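Local atomic coordinates of acyl-[acyl-carrier-protein]--UDP-N-acetylglucosamine O-acyltransferase (Acinetobacter baumannii, PDB entry 4E6U), a protein that probably catalyses the transfer of an acyl chain from acyl carrier protein to UDP-N-acetylglucosamine in the lipopolysaccharide-synthesis pathway. Residues A20-I34 with V38-V52. Residues are numbered along the deposited sequence; the frame is centred on the assembly and turned at random. Where two conformers were deposited one is given.
Sequences AVIASDVQIGPYCII and VTIGAGTKLHSHVVV. With SO4 (sulfate ion), chain C.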
loop_
_atom_site.group_PDB
_atom_site.type_symbol
_atom_site.label_atom_id
_atom_site.label_comp_id
_atom_site.label_asym_id
_atom_site.label_seq_id
_atom_site.Cartn_x
_atom_site.Cartn_y
_atom_site.Cartn_z
ATOM N N ALA A 20 9.157 28.142 -13.716
ATOM C CA ALA A 20 10.005 26.963 -13.738
ATOM C C ALA A 20 11.265 27.206 -14.566
ATOM O O ALA A 20 11.280 28.060 -15.471
ATOM C CB ALA A 20 9.212 25.747 -14.268
ATOM N N VAL A 21 12.313 26.458 -14.263
ATOM C CA VAL A 21 13.573 26.533 -14.985
ATOM C C VAL A 21 13.996 25.121 -15.343
ATOM O O VAL A 21 14.115 24.260 -14.465
ATOM C CB VAL A 21 14.674 27.221 -14.153
ATOM C CG1 VAL A 21 16.014 27.164 -14.889
ATOM C CG2 VAL A 21 14.306 28.671 -13.819
ATOM N N ILE A 22 14.193 24.891 -16.629
ATOM C CA ILE A 22 14.424 23.569 -17.169
ATOM C C ILE A 22 15.800 23.547 -17.809
ATOM O O ILE A 22 16.083 24.352 -18.698
ATOM C CB ILE A 22 13.364 23.212 -18.243
ATOM C CG1 ILE A 22 11.921 23.471 -17.754
ATOM C CG2 ILE A 22 13.536 21.771 -18.723
ATOM C CD1 ILE A 22 11.509 22.636 -16.560
ATOM N N ALA A 23 16.651 22.638 -17.357
ATOM C CA ALA A 23 18.010 22.535 -17.887
ATOM C C ALA A 23 18.032 21.819 -19.222
ATOM O O ALA A 23 16.993 21.374 -19.751
ATOM C CB ALA A 23 18.911 21.820 -16.886
ATOM N N SER A 24 19.238 21.719 -19.783
ATOM C CA SER A 24 19.451 21.018 -21.029
ATOM C C SER A 24 19.108 19.538 -20.960
ATOM O O SER A 24 19.233 18.888 -19.911
ATOM C CB SER A 24 20.908 21.173 -21.485
ATOM O OG SER A 24 21.795 20.570 -20.556
ATOM N N ASP A 25 18.689 19.031 -22.109
ATOM C CA ASP A 25 18.371 17.635 -22.356
ATOM C C ASP A 25 17.360 17.019 -21.377
ATOM O O ASP A 25 17.389 15.815 -21.125
ATOM C CB ASP A 25 19.625 16.737 -22.558
ATOM C CG ASP A 25 20.678 17.363 -23.451
ATOM O OD1 ASP A 25 20.400 17.592 -24.640
ATOM O OD2 ASP A 25 21.795 17.594 -22.948
ATOM N N VAL A 26 16.475 17.856 -20.840
ATOM C CA VAL A 26 15.382 17.357 -19.991
ATOM C C VAL A 26 14.259 16.837 -20.871
ATOM O O VAL A 26 13.892 17.465 -21.867
ATOM C CB VAL A 26 14.894 18.452 -19.051
ATOM C CG1 VAL A 26 13.555 18.060 -18.374
ATOM C CG2 VAL A 26 15.957 18.707 -17.978
ATOM N N GLN A 27 13.726 15.684 -20.494
ATOM C CA GLN A 27 12.576 15.086 -21.166
ATOM C C GLN A 27 11.386 15.178 -20.243
ATOM O O GLN A 27 11.502 14.881 -19.053
ATOM C CB GLN A 27 12.839 13.636 -21.504
ATOM C CG GLN A 27 13.945 13.436 -22.518
ATOM C CD GLN A 27 14.319 11.974 -22.615
ATOM O OE1 GLN A 27 15.306 11.522 -22.015
ATOM N NE2 GLN A 27 13.497 11.213 -23.300
ATOM N N ILE A 28 10.254 15.583 -20.794
ATOM C CA ILE A 28 9.007 15.664 -20.046
ATOM C C ILE A 28 7.926 15.107 -20.947
ATOM O O ILE A 28 7.711 15.627 -22.038
ATOM C CB ILE A 28 8.671 17.114 -19.620
ATOM C CG1 ILE A 28 9.778 17.701 -18.733
ATOM C CG2 ILE A 28 7.292 17.188 -18.913
ATOM C CD1 ILE A 28 9.601 19.166 -18.345
ATOM N N GLY A 29 7.245 14.062 -20.491
ATOM C CA GLY A 29 6.247 13.413 -21.324
ATOM C C GLY A 29 4.876 14.063 -21.312
ATOM O O GLY A 29 4.639 15.089 -20.663
ATOM N N PRO A 30 3.941 13.448 -22.042
ATOM C CA PRO A 30 2.618 14.024 -22.148
ATOM C C PRO A 30 1.897 14.187 -20.808
ATOM O O PRO A 30 2.051 13.358 -19.902
ATOM C CB PRO A 30 1.850 13.007 -23.001
ATOM C CG PRO A 30 2.871 12.214 -23.721
ATOM C CD PRO A 30 4.120 12.253 -22.885
ATOM N N TYR A 31 1.150 15.276 -20.688
ATOM C CA TYR A 31 0.219 15.475 -19.584
ATOM C C TYR A 31 0.903 15.622 -18.242
ATOM O O TYR A 31 0.302 15.351 -17.221
ATOM C CB TYR A 31 -0.882 14.375 -19.583
ATOM C CG TYR A 31 -1.542 14.205 -20.932
ATOM C CD1 TYR A 31 -1.577 12.973 -21.601
ATOM C CD2 TYR A 31 -2.107 15.301 -21.567
ATOM C CE1 TYR A 31 -2.200 12.862 -22.859
ATOM C CE2 TYR A 31 -2.695 15.203 -22.814
ATOM C CZ TYR A 31 -2.729 13.993 -23.455
ATOM O OH TYR A 31 -3.342 13.968 -24.696
ATOM N N CYS A 32 2.171 16.023 -18.245
ATOM C CA CYS A 32 2.853 16.414 -17.004
ATOM C C CYS A 32 2.495 17.823 -16.590
ATOM O O CYS A 32 2.221 18.686 -17.435
ATOM C CB CYS A 32 4.378 16.352 -17.172
ATOM S SG CYS A 32 5.040 14.670 -17.269
ATOM N N ILE A 33 2.550 18.056 -15.290
ATOM C CA ILE A 33 2.336 19.375 -14.731
ATOM C C ILE A 33 3.573 19.755 -13.965
ATOM O O ILE A 33 4.002 19.016 -13.070
ATOM C CB ILE A 33 1.124 19.376 -13.756
ATOM C CG1 ILE A 33 -0.160 18.841 -14.423
ATOM C CG2 ILE A 33 0.950 20.751 -13.088
ATOM C CD1 ILE A 33 -0.569 19.617 -15.667
ATOM N N ILE A 34 4.169 20.878 -14.331
ATOM C CA ILE A 34 5.319 21.412 -13.618
ATOM C C ILE A 34 4.908 22.724 -12.972
ATOM O O ILE A 34 4.587 23.699 -13.670
ATOM C CB ILE A 34 6.521 21.658 -14.573
ATOM C CG1 ILE A 34 6.854 20.423 -15.418
ATOM C CG2 ILE A 34 7.737 22.171 -13.777
ATOM C CD1 ILE A 34 7.203 19.177 -14.603
ATOM N N VAL A 38 9.857 25.399 -9.695
ATOM C CA VAL A 38 10.492 24.118 -9.942
ATOM C C VAL A 38 11.717 24.280 -10.825
ATOM O O VAL A 38 11.683 25.025 -11.818
ATOM C CB VAL A 38 9.494 23.112 -10.571
ATOM C CG1 VAL A 38 10.174 21.804 -10.967
ATOM C CG2 VAL A 38 8.346 22.860 -9.590
ATOM N N THR A 39 12.794 23.598 -10.471
ATOM C CA THR A 39 13.987 23.545 -11.303
ATOM C C THR A 39 14.271 22.102 -11.608
ATOM O O THR A 39 14.241 21.271 -10.695
ATOM C CB THR A 39 15.190 24.253 -10.637
ATOM O OG1 THR A 39 15.621 23.540 -9.483
ATOM C CG2 THR A 39 14.828 25.653 -10.246
ATOM N N ILE A 40 14.532 21.787 -12.876
ATOM C CA ILE A 40 14.813 20.415 -13.298
ATOM C C ILE A 40 16.176 20.366 -13.967
ATOM O O ILE A 40 16.401 21.017 -14.992
ATOM C CB ILE A 40 13.739 19.848 -14.232
ATOM C CG1 ILE A 40 12.360 19.997 -13.579
ATOM C CG2 ILE A 40 14.048 18.383 -14.555
ATOM C CD1 ILE A 40 11.242 19.416 -14.408
ATOM N N GLY A 41 17.062 19.583 -13.368
ATOM C CA GLY A 41 18.444 19.483 -13.803
ATOM C C GLY A 41 18.675 18.624 -15.026
ATOM O O GLY A 41 17.843 17.806 -15.441
ATOM N N ALA A 42 19.860 18.792 -15.597
ATOM C CA ALA A 42 20.182 18.248 -16.890
ATOM C C ALA A 42 20.036 16.748 -16.940
ATOM O O ALA A 42 20.430 16.034 -16.015
ATOM C CB ALA A 42 21.622 18.647 -17.266
ATOM N N GLY A 43 19.462 16.268 -18.035
ATOM C CA GLY A 43 19.364 14.842 -18.269
ATOM C C GLY A 43 18.219 14.131 -17.552
ATOM O O GLY A 43 18.052 12.931 -17.709
ATOM N N THR A 44 17.466 14.860 -16.747
ATOM C CA THR A 44 16.340 14.257 -16.046
ATOM C C THR A 44 15.225 13.970 -17.034
ATOM O O THR A 44 14.980 14.733 -17.978
ATOM C CB THR A 44 15.904 15.166 -14.889
ATOM O OG1 THR A 44 16.837 14.994 -13.812
ATOM C CG2 THR A 44 14.493 14.809 -14.369
ATOM N N LYS A 45 14.576 12.833 -16.822
ATOM C CA LYS A 45 13.432 12.399 -17.639
ATOM C C LYS A 45 12.203 12.184 -16.786
ATOM O O LYS A 45 12.230 11.402 -15.820
ATOM C CB LYS A 45 13.744 11.098 -18.378
ATOM C CG LYS A 45 12.539 10.494 -19.120
ATOM C CD LYS A 45 12.930 9.229 -19.886
ATOM C CE LYS A 45 11.733 8.684 -20.641
ATOM N NZ LYS A 45 12.094 7.493 -21.465
ATOM N N LEU A 46 11.146 12.887 -17.147
ATOM C CA LEU A 46 9.818 12.616 -16.614
ATOM C C LEU A 46 9.056 11.883 -17.692
ATOM O O LEU A 46 9.058 12.319 -18.845
ATOM C CB LEU A 46 9.087 13.908 -16.272
ATOM C CG LEU A 46 9.367 14.563 -14.918
ATOM C CD1 LEU A 46 10.853 14.879 -14.727
ATOM C CD2 LEU A 46 8.540 15.811 -14.761
ATOM N N HIS A 47 8.402 10.783 -17.324
ATOM C CA HIS A 47 7.495 10.078 -18.230
ATOM C C HIS A 47 6.211 10.899 -18.397
ATOM O O HIS A 47 6.190 12.087 -18.085
ATOM C CB HIS A 47 7.248 8.691 -17.639
ATOM C CG HIS A 47 8.443 7.797 -17.739
ATOM N ND1 HIS A 47 8.466 6.665 -18.528
ATOM C CD2 HIS A 47 9.677 7.898 -17.187
ATOM C CE1 HIS A 47 9.659 6.097 -18.436
ATOM N NE2 HIS A 47 10.415 6.834 -17.640
ATOM N N SER A 48 5.147 10.287 -18.908
ATOM C CA SER A 48 3.852 10.978 -18.945
ATOM C C SER A 48 3.273 11.087 -17.530
ATOM O O SER A 48 3.679 10.357 -16.612
ATOM C CB SER A 48 2.863 10.216 -19.834
ATOM O OG SER A 48 2.387 9.021 -19.227
ATOM N N HIS A 49 2.320 11.995 -17.348
ATOM C CA HIS A 49 1.479 11.986 -16.150
ATOM C C HIS A 49 2.241 12.151 -14.829
ATOM O O HIS A 49 1.870 11.568 -13.800
ATOM C CB HIS A 49 0.607 10.712 -16.055
ATOM C CG HIS A 49 -0.400 10.574 -17.147
ATOM N ND1 HIS A 49 -0.150 9.865 -18.303
ATOM C CD2 HIS A 49 -1.673 11.016 -17.244
ATOM C CE1 HIS A 49 -1.215 9.895 -19.073
ATOM N NE2 HIS A 49 -2.153 10.574 -18.459
ATOM N N VAL A 50 3.295 12.961 -14.846
ATOM C CA VAL A 50 3.997 13.326 -13.617
ATOM C C VAL A 50 3.532 14.691 -13.172
ATOM O O VAL A 50 3.463 15.615 -13.991
ATOM C CB VAL A 50 5.536 13.326 -13.814
ATOM C CG1 VAL A 50 6.247 13.791 -12.532
ATOM C CG2 VAL A 50 6.017 11.922 -14.230
ATOM N N VAL A 51 3.255 14.832 -11.882
ATOM C CA VAL A 51 2.962 16.147 -11.300
ATOM C C VAL A 51 4.113 16.552 -10.389
ATOM O O VAL A 51 4.452 15.822 -9.450
ATOM C CB VAL A 51 1.627 16.156 -10.512
ATOM C CG1 VAL A 51 1.462 17.493 -9.742
ATOM C CG2 VAL A 51 0.442 15.883 -11.448
ATOM N N VAL A 52 4.754 17.678 -10.690
ATOM C CA VAL A 52 5.676 18.313 -9.761
ATOM C C VAL A 52 4.943 19.534 -9.222
ATOM O O VAL A 52 4.750 20.525 -9.928
ATOM C CB VAL A 52 7.020 18.687 -10.405
ATOM C CG1 VAL A 52 7.967 19.155 -9.326
ATOM C CG2 VAL A 52 7.616 17.527 -11.191
HETATM S S SO4 C . 9.569 4.796 -22.441
HETATM O O1 SO4 C . 9.789 5.093 -23.864
HETATM O O2 SO4 C . 10.549 3.806 -21.991
HETATM O O3 SO4 C . 9.730 6.027 -21.660
HETATM O O4 SO4 C . 8.205 4.262 -22.259
HETATM O O HOH W 1 13.675 8.440 -23.506
#
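Gln27 and Lys45 lie in register on neighbouring coils of the left-handed parallel beta-helix that hexapeptide-repeat acyltransferases share. Each segment makes most of one triangular coil, crossing all three walls, and parallel bridges join the coils on each: Val21 to Thr39, Gln27 to Lys45 and Ile33 to Val51. On the wall of Gln27 the bond from Leu46 N to Gln27 O is nearly straight (2.8 Å, 177° at the hydrogen).

Inside the coils, Ile34 shows how the interior is filled. At CB the branch CG2 points opposite the backbone N and packs on Val38 CG1 at 3.7 Å. CG1 takes the other course, beside the backbone N (chi1 -52°), and with chi2 at -59° leads CD1 inward. There CD1 meets Leu46 CD2 tip to tip at 3.6 Å, lies 3.8 Å from Val52 CG2 and also touches Ile40 CD1, so one methyl joins residues from all three walls.

At a corner, Tyr31 CB sits over one face of the His49 imidazole, 4.3 Å from its centroid, while Ser48 OG, in the plane of the ring at its edge, hydrogen-bonds to His49 ND1. The Tyr31 hydroxyl hydrogen-bonds to Thr13 O of a neighbouring subunit, which places this corner at the trimer interface.

Outside, the extended Lys45 chain crosses the Gln27 side chain at a slant, its CD near the amide; one water accepts from Gln27 NE2 and Lys45 NZ, and NZ also donates to sulfate O3 at 2.8 Å.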